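Long-range contacts in trehalose monomycolate exporter MmpL3 (Mycobacterium tuberculosis, PDB 7NVH), which probably exports trehalose monomycolate, a mycolic acid carrier used to build the mycobacterial cell envelope, across the inner membrane as a transporter of the RND permease clan: residues Val16-Met20 / Thr327-Cys332; Gly42-Asp46 / Pro303-Leu307. All coordinates share one frame; numbering follows the deposited sequence.

Starting from the N terminus, the chain leaves helix 2-11 and runs through residues 16-20, the first half of contact 1. It then reaches residues 42-46, just after the short strand 38-39, where contact 2 begins. Some 256 mostly helical residues later, residues 303-307 come back to close contact 2, and helix 305-336 sets off from there. Further along that same helix residues 327-332 close contact 1, so the loop of contact 2 lies wholly within the larger one. The two contacts hold different parts of one helix: its beginning against the loop near the detergent pocket, its later turns against the chain following helix 2-11. The nearest atoms of contact 1 and contact 2 are about 24 Å apart.

Contact 1 of 2, residues Val16-Met20 / Thr327-Cys332; sequences VIGVM and TVLPAC
Ile-17 and Val-328 bring the two backbones closest, with their CA atoms 5.2 Å apart, where residues 16-20 pass along the later turns of helix 305-336. Val-16 reaches the helix with both methyls: CG1 meets Ala-331 CB at 3.6 Å, while CG2 rests 3.6 Å from Thr-327 CB and also near that residue's carbonyl oxygen. Ile-17 runs out nearly extended (chi1 -156°), which brings its CD1 within 3.5 Å of Cys-332 SG; further back, its CG1 lies 4.2 Å from Val-328 CG1. Met-20 packs against the other methyl of Val-328, its CB lying 3.6 Å from Val-328 CG2. Its chain then folds back at chi2 and chi3, and the methyl CE comes beside Thr-327 OG1, the two side chains crossing at about a right angle. Trp-5 of helix 2-11 also touches Thr-327, and Leu-208 of helix 203-227 packs on Cys-332. The chemistry is mainly apolar: methyl groups and the Cys-332 sulfur make most of the contact, and the hydroxyl within it, Thr-327 OG1, bonds weakly inside its own helix to Leu-324 O, so the join rests largely on burial of carbon and sulfur surface.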
loop_
_atom_site.group_PDB
_atom_site.type_symbol
_atom_site.label_atom_id
_atom_site.label_comp_id
_atom_site.label_asym_id
_atom_site.label_seq_id
_atom_site.Cartn_x
_atom_site.Cartn_y
_atom_site.Cartn_z
ATOM N N VAL A 16 25.789 -17.071 14.413
ATOM C CA VAL A 16 24.482 -16.525 14.076
ATOM C C VAL A 16 24.542 -15.010 13.909
ATOM O O VAL A 16 23.709 -14.443 13.185
ATOM C CB VAL A 16 23.428 -16.908 15.137
ATOM C CG1 VAL A 16 23.845 -16.412 16.498
ATOM C CG2 VAL A 16 22.046 -16.397 14.763
ATOM N N ILE A 17 25.517 -14.344 14.526
ATOM C CA ILE A 17 25.686 -12.905 14.362
ATOM C C ILE A 17 26.570 -12.561 13.175
ATOM O O ILE A 17 26.613 -11.389 12.773
ATOM C CB ILE A 17 26.263 -12.266 15.643
ATOM C CG1 ILE A 17 25.892 -10.787 15.726
ATOM C CG2 ILE A 17 27.771 -12.423 15.685
ATOM C CD1 ILE A 17 26.315 -10.138 17.017
ATOM N N GLY A 18 27.274 -13.534 12.603
ATOM C CA GLY A 18 28.125 -13.281 11.458
ATOM C C GLY A 18 27.601 -13.874 10.167
ATOM O O GLY A 18 28.064 -13.515 9.082
ATOM N N VAL A 19 26.639 -14.785 10.267
ATOM C CA VAL A 19 25.997 -15.369 9.099
ATOM C C VAL A 19 24.682 -14.674 8.781
ATOM O O VAL A 19 24.394 -14.382 7.619
ATOM C CB VAL A 19 25.790 -16.885 9.303
ATOM C CG1 VAL A 19 24.842 -17.443 8.257
ATOM C CG2 VAL A 19 27.123 -17.610 9.251
ATOM N N MET A 20 23.880 -14.391 9.804
ATOM C CA MET A 20 22.623 -13.700 9.574
ATOM C C MET A 20 22.811 -12.209 9.350
ATOM O O MET A 20 21.845 -11.529 8.989
ATOM C CB MET A 20 21.670 -13.942 10.740
ATOM C CG MET A 20 20.821 -15.187 10.579
ATOM S SD MET A 20 19.354 -14.871 9.594
ATOM C CE MET A 20 18.696 -13.457 10.460
ATOM N N THR A 327 17.240 -14.245 16.219
ATOM C CA THR A 327 18.543 -14.828 15.925
ATOM C C THR A 327 19.694 -13.880 16.236
ATOM O O THR A 327 20.585 -14.222 17.017
ATOM C CB THR A 327 18.610 -15.246 14.453
ATOM O OG1 THR A 327 18.114 -14.180 13.637
ATOM C CG2 THR A 327 17.772 -16.485 14.210
ATOM N N VAL A 328 19.701 -12.690 15.638
ATOM C CA VAL A 328 20.830 -11.783 15.796
ATOM C C VAL A 328 20.736 -11.038 17.117
ATOM O O VAL A 328 21.714 -10.953 17.869
ATOM C CB VAL A 328 20.900 -10.806 14.609
ATOM C CG1 VAL A 328 21.911 -9.712 14.884
ATOM C CG2 VAL A 328 21.254 -11.546 13.344
ATOM N N LEU A 329 19.563 -10.485 17.414
ATOM C CA LEU A 329 19.408 -9.686 18.627
ATOM C C LEU A 329 19.701 -10.477 19.894
ATOM O O LEU A 329 20.401 -9.944 20.773
ATOM C CB LEU A 329 18.011 -9.061 18.650
ATOM C CG LEU A 329 17.778 -8.008 19.728
ATOM C CD1 LEU A 329 18.763 -6.868 19.568
ATOM C CD2 LEU A 329 16.360 -7.493 19.648
ATOM N N PRO A 330 19.214 -11.711 20.075
ATOM C CA PRO A 330 19.657 -12.481 21.248
ATOM C C PRO A 330 21.156 -12.708 21.276
ATOM O O PRO A 330 21.757 -12.682 22.353
ATOM C CB PRO A 330 18.880 -13.794 21.112
ATOM C CG PRO A 330 17.666 -13.414 20.366
ATOM C CD PRO A 330 18.160 -12.435 19.347
ATOM N N ALA A 331 21.784 -12.914 20.118
ATOM C CA ALA A 331 23.236 -13.047 20.084
ATOM C C ALA A 331 23.919 -11.729 20.426
ATOM O O ALA A 331 24.913 -11.710 21.162
ATOM C CB ALA A 331 23.686 -13.546 18.713
ATOM N N CYS A 332 23.400 -10.618 19.896
ATOM C CA CYS A 332 23.948 -9.308 20.229
ATOM C C CYS A 332 23.885 -9.059 21.728
ATOM O O CYS A 332 24.824 -8.514 22.317
ATOM C CB CYS A 332 23.188 -8.214 19.481
ATOM S SG CYS A 332 23.766 -7.875 17.809
#

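Contact 2 of 2, residues Gly42-Asp46 / Pro303-Leu307; sequences GFYDD and PQGFL
Phe-43 turns its ring anti to its own carbonyl carbon (chi1 -82°), and Phe-306 swings CG to the side opposite its backbone N (chi1 165°); together these rotations bring the two rings into a partly overlapping, offset stack. The centroids are 4.7 Å apart and the planes at 19°; Phe-43 CE1 stands over one face of the Phe-306 ring, displaced toward its rim, with Phe-43 CZ 3.7 Å from Phe-306 CD1. His-234 meets both rings, and Pro-625 of helix 624-654 touches them as well. Next to the stack the backbones come close, Gly-42 CA standing 3.9 Å from Gly-305 CA. The carbonyl oxygen of Gly-42 accepts the N-H of Phe-306 in a 2.7 Å bond, the donor sitting above the carbonyl plane. Gln-304 packs its CB against the same oxygen at 3.4 Å. At the other end Asp-45 brings its carboxylate obliquely across the CB-CG side of the Pro-303 ring, Asp-45 CG 3.4 Å from Pro-303 CG, while OD1 is hydrogen-bonded to Gly-47 N. Tyr-44 turns the other way and touches the bound lauryl maltose neopentyl glycol. One amide at the start of helix 305-336 is thus satisfied from a distant loop, and the aromatic stack joins that helix start to the residues beside the detergent pocket.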
loop_
_atom_site.group_PDB
_atom_site.type_symbol
_atom_site.label_atom_id
_atom_site.label_comp_id
_atom_site.label_asym_id
_atom_site.label_seq_id
_atom_site.Cartn_x
_atom_site.Cartn_y
_atom_site.Cartn_z
ATOM N N GLY A 42 -0.480 -3.552 -12.365
ATOM C CA GLY A 42 -0.973 -4.518 -11.405
ATOM C C GLY A 42 -2.209 -4.061 -10.661
ATOM O O GLY A 42 -2.682 -4.750 -9.754
ATOM N N PHE A 43 -2.744 -2.898 -11.033
ATOM C CA PHE A 43 -3.949 -2.389 -10.391
ATOM C C PHE A 43 -5.225 -2.959 -10.982
ATOM O O PHE A 43 -6.310 -2.617 -10.501
ATOM C CB PHE A 43 -3.991 -0.865 -10.484
ATOM C CG PHE A 43 -3.188 -0.175 -9.431
ATOM C CD1 PHE A 43 -3.615 -0.160 -8.118
ATOM C CD2 PHE A 43 -2.005 0.463 -9.753
ATOM C CE1 PHE A 43 -2.877 0.472 -7.145
ATOM C CE2 PHE A 43 -1.265 1.098 -8.785
ATOM C CZ PHE A 43 -1.700 1.102 -7.478
ATOM N N TYR A 44 -5.135 -3.803 -12.003
ATOM C CA TYR A 44 -6.301 -4.286 -12.723
ATOM C C TYR A 44 -6.344 -5.806 -12.689
ATOM O O TYR A 44 -5.304 -6.469 -12.738
ATOM C CB TYR A 44 -6.285 -3.791 -14.170
ATOM C CG TYR A 44 -6.316 -2.286 -14.289
ATOM C CD1 TYR A 44 -7.049 -1.517 -13.400
ATOM C CD2 TYR A 44 -5.603 -1.634 -15.284
ATOM C CE1 TYR A 44 -7.077 -0.142 -13.500
ATOM C CE2 TYR A 44 -5.627 -0.260 -15.391
ATOM C CZ TYR A 44 -6.364 0.480 -14.496
ATOM O OH TYR A 44 -6.392 1.850 -14.599
ATOM N N ASP A 45 -7.556 -6.351 -12.602
ATOM C CA ASP A 45 -7.762 -7.792 -12.644
ATOM C C ASP A 45 -7.353 -8.320 -14.012
ATOM O O ASP A 45 -8.080 -8.142 -14.992
ATOM C CB ASP A 45 -9.227 -8.123 -12.345
ATOM C CG ASP A 45 -9.495 -9.616 -12.249
ATOM O OD1 ASP A 45 -8.616 -10.427 -12.608
ATOM O OD2 ASP A 45 -10.606 -9.983 -11.814
ATOM N N ASP A 46 -6.208 -8.994 -14.083
ATOM C CA ASP A 46 -5.646 -9.420 -15.358
ATOM C C ASP A 46 -6.447 -10.527 -16.030
ATOM O O ASP A 46 -6.183 -10.836 -17.196
ATOM C CB ASP A 46 -4.198 -9.872 -15.166
ATOM C CG ASP A 46 -3.274 -8.723 -14.815
ATOM O OD1 ASP A 46 -2.862 -7.986 -15.735
ATOM O OD2 ASP A 46 -2.964 -8.553 -13.616
ATOM N N PRO A 303 -6.872 -10.976 -7.465
ATOM C CA PRO A 303 -6.159 -11.107 -8.743
ATOM C C PRO A 303 -5.293 -9.913 -9.111
ATOM O O PRO A 303 -4.546 -10.002 -10.095
ATOM C CB PRO A 303 -7.300 -11.280 -9.750
ATOM C CG PRO A 303 -8.425 -10.516 -9.146
ATOM C CD PRO A 303 -8.297 -10.657 -7.654
ATOM N N GLN A 304 -5.365 -8.811 -8.371
ATOM C CA GLN A 304 -4.558 -7.642 -8.694
ATOM C C GLN A 304 -3.081 -7.943 -8.484
ATOM O O GLN A 304 -2.682 -8.438 -7.428
ATOM C CB GLN A 304 -4.978 -6.453 -7.834
ATOM C CG GLN A 304 -6.179 -5.696 -8.360
ATOM C CD GLN A 304 -7.485 -6.241 -7.828
ATOM O OE1 GLN A 304 -7.741 -7.441 -7.890
ATOM N NE2 GLN A 304 -8.322 -5.358 -7.301
ATOM N N GLY A 305 -2.265 -7.636 -9.494
ATOM C CA GLY A 305 -0.831 -7.821 -9.362
ATOM C C GLY A 305 -0.184 -6.863 -8.389
ATOM O O GLY A 305 0.921 -7.133 -7.910
ATOM N N PHE A 306 -0.842 -5.741 -8.101
ATOM C CA PHE A 306 -0.371 -4.842 -7.055
ATOM C C PHE A 306 -0.404 -5.534 -5.698
ATOM O O PHE A 306 0.606 -5.594 -4.989
ATOM C CB PHE A 306 -1.233 -3.578 -7.058
ATOM C CG PHE A 306 -1.092 -2.722 -5.831
ATOM C CD1 PHE A 306 -0.129 -1.733 -5.772
ATOM C CD2 PHE A 306 -1.947 -2.878 -4.756
ATOM C CE1 PHE A 306 -0.007 -0.933 -4.654
ATOM C CE2 PHE A 306 -1.825 -2.084 -3.635
ATOM C CZ PHE A 306 -0.855 -1.110 -3.585
ATOM N N LEU A 307 -1.558 -6.100 -5.342
ATOM C CA LEU A 307 -1.709 -6.717 -4.031
ATOM C C LEU A 307 -0.831 -7.951 -3.890
ATOM O O LEU A 307 -0.289 -8.207 -2.812
ATOM C CB LEU A 307 -3.175 -7.063 -3.786
ATOM C CG LEU A 307 -4.020 -5.868 -3.352
ATOM C CD1 LEU A 307 -5.417 -6.300 -2.978
ATOM C CD2 LEU A 307 -3.356 -5.152 -2.192
#